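Local coordinates for protein VIN1 (Oscarella pearsei, PDB 6BFI) that binds actin filaments and may play a role in cell-cell adhesion, as a sponge member of the vinculin/alpha-catenin family, at residues N689-L694 with D809-S814. Sequence-based numbering, arbitrary orientation.
Sequences NDLISL and DVIRAS
Ile811 meets two residues of 689-694 at once. Its CG2 branch lies 4.2 Å from Ile692 CD1, the far end of a side chain that leaves its helix obliquely and bends back to the neighbour. The CG1 arm takes the other contact, with Leu691 CD2 at 4.5 Å, and the same methyl comes within 4.4 Å of Ile811 CA, against the backbone. Arg812, the next residue, takes no part in this packing and forms a salt bridge with Glu680. One turn after Ile811, Ser814 receives the second methyl of Leu691: CD1 sits 3.7 Å from Ser814 CB and 3.5 Å from Ser814 OG. With CG swung anti to the backbone N (chi1 -171°), Leu691 reaches the facing helix, its two methyls parting over Ile811 and Ser814. The leucine belongs to the first turn of its helix, where Asn689 is the N-cap and its OD1 accepts weak bonds from Leu691 N (3.1 Å) and Ile692 N (3.4 Å). The two helical segments run antiparallel at 175°, their axes 11.2 Å apart, and touch through this thin, buried, mainly apolar seam. In the C-terminal helical bundle, probably the counterpart of the vinculin tail, helix 718-745 covers Leu691 through Leu739 and Ile743, helix 669-682 packs on Ile811, and helix 750-760 brings Leu756 onto Ser814.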
loop_
_atom_site.group_PDB
_atom_site.type_symbol
_atom_site.label_atom_id
_atom_site.label_comp_id
_atom_site.label_asym_id
_atom_site.label_seq_id
_atom_site.Cartn_x
_atom_site.Cartn_y
_atom_site.Cartn_z
ATOM N N ASN A 689 -26.332 10.261 -6.893
ATOM C CA ASN A 689 -24.903 10.045 -6.672
ATOM C C ASN A 689 -24.182 11.356 -6.980
ATOM O O ASN A 689 -23.903 11.654 -8.145
ATOM C CB ASN A 689 -24.384 8.905 -7.537
ATOM C CG ASN A 689 -22.985 8.467 -7.153
ATOM O OD1 ASN A 689 -22.237 9.212 -6.520
ATOM N ND2 ASN A 689 -22.624 7.250 -7.539
ATOM N N ASP A 690 -23.875 12.120 -5.933
ATOM C CA ASP A 690 -23.168 13.381 -6.103
ATOM C C ASP A 690 -21.679 13.191 -6.367
ATOM O O ASP A 690 -21.048 14.083 -6.946
ATOM C CB ASP A 690 -23.369 14.265 -4.869
ATOM C CG ASP A 690 -24.835 14.536 -4.580
ATOM O OD1 ASP A 690 -25.630 14.604 -5.541
ATOM O OD2 ASP A 690 -25.194 14.676 -3.391
ATOM N N LEU A 691 -21.109 12.052 -5.963
ATOM C CA LEU A 691 -19.688 11.807 -6.188
ATOM C C LEU A 691 -19.370 11.777 -7.677
ATOM O O LEU A 691 -18.396 12.392 -8.132
ATOM C CB LEU A 691 -19.272 10.496 -5.515
ATOM C CG LEU A 691 -17.778 10.154 -5.438
ATOM C CD1 LEU A 691 -17.481 9.403 -4.158
ATOM C CD2 LEU A 691 -17.324 9.332 -6.635
ATOM N N ILE A 692 -20.188 11.065 -8.455
ATOM C CA ILE A 692 -19.994 11.011 -9.901
ATOM C C ILE A 692 -20.110 12.406 -10.506
ATOM O O ILE A 692 -19.381 12.756 -11.443
ATOM C CB ILE A 692 -20.999 10.027 -10.531
ATOM C CG1 ILE A 692 -20.759 8.614 -9.995
ATOM C CG2 ILE A 692 -20.903 10.045 -12.047
ATOM C CD1 ILE A 692 -19.341 8.116 -10.205
ATOM N N SER A 693 -21.013 13.227 -9.967
ATOM C CA SER A 693 -21.171 14.592 -10.461
ATOM C C SER A 693 -19.911 15.413 -10.211
ATOM O O SER A 693 -19.392 16.072 -11.123
ATOM C CB SER A 693 -22.381 15.249 -9.797
ATOM O OG SER A 693 -23.500 14.379 -9.807
ATOM N N LEU A 694 -19.405 15.382 -8.974
ATOM C CA LEU A 694 -18.185 16.118 -8.651
ATOM C C LEU A 694 -17.017 15.652 -9.508
ATOM O O LEU A 694 -16.202 16.466 -9.958
ATOM C CB LEU A 694 -17.845 15.960 -7.168
ATOM C CG LEU A 694 -18.900 16.344 -6.130
ATOM C CD1 LEU A 694 -18.301 16.320 -4.732
ATOM C CD2 LEU A 694 -19.505 17.706 -6.438
ATOM N N ASP A 809 -9.035 6.250 -8.764
ATOM C CA ASP A 809 -8.976 5.231 -7.723
ATOM C C ASP A 809 -9.922 5.550 -6.570
ATOM O O ASP A 809 -10.377 4.637 -5.873
ATOM C CB ASP A 809 -7.542 5.077 -7.217
ATOM C CG ASP A 809 -6.622 4.467 -8.259
ATOM O OD1 ASP A 809 -7.077 3.578 -9.008
ATOM O OD2 ASP A 809 -5.445 4.880 -8.331
ATOM N N VAL A 810 -10.238 6.830 -6.361
ATOM C CA VAL A 810 -11.218 7.196 -5.343
ATOM C C VAL A 810 -12.627 6.828 -5.797
ATOM O O VAL A 810 -13.474 6.462 -4.972
ATOM C CB VAL A 810 -11.096 8.693 -4.996
ATOM C CG1 VAL A 810 -12.347 9.197 -4.288
ATOM C CG2 VAL A 810 -9.880 8.932 -4.117
ATOM N N ILE A 811 -12.907 6.914 -7.101
ATOM C CA ILE A 811 -14.183 6.416 -7.613
ATOM C C ILE A 811 -14.331 4.939 -7.279
ATOM O O ILE A 811 -15.302 4.517 -6.635
ATOM C CB ILE A 811 -14.295 6.645 -9.130
ATOM C CG1 ILE A 811 -14.119 8.115 -9.490
ATOM C CG2 ILE A 811 -15.634 6.133 -9.646
ATOM C CD1 ILE A 811 -14.054 8.329 -10.980
ATOM N N ARG A 812 -13.354 4.131 -7.704
ATOM C CA ARG A 812 -13.473 2.691 -7.487
ATOM C C ARG A 812 -13.511 2.349 -5.999
ATOM O O ARG A 812 -14.324 1.521 -5.563
ATOM C CB ARG A 812 -12.330 1.958 -8.186
ATOM C CG ARG A 812 -12.336 2.133 -9.694
ATOM C CD ARG A 812 -11.221 1.343 -10.354
ATOM N NE ARG A 812 -11.163 1.594 -11.790
ATOM C CZ ARG A 812 -10.283 1.033 -12.612
ATOM N NH1 ARG A 812 -9.382 0.181 -12.140
ATOM N NH2 ARG A 812 -10.307 1.319 -13.906
ATOM N N ALA A 813 -12.649 2.983 -5.199
ATOM C CA ALA A 813 -12.618 2.695 -3.769
ATOM C C ALA A 813 -13.900 3.135 -3.075
ATOM O O ALA A 813 -14.300 2.532 -2.073
ATOM C CB ALA A 813 -11.406 3.363 -3.120
ATOM N N SER A 814 -14.551 4.184 -3.583
ATOM C CA SER A 814 -15.822 4.612 -3.010
ATOM C C SER A 814 -16.932 3.628 -3.350
ATOM O O SER A 814 -17.761 3.291 -2.493
ATOM C CB SER A 814 -16.175 6.014 -3.505
ATOM O OG SER A 814 -15.154 6.943 -3.188
#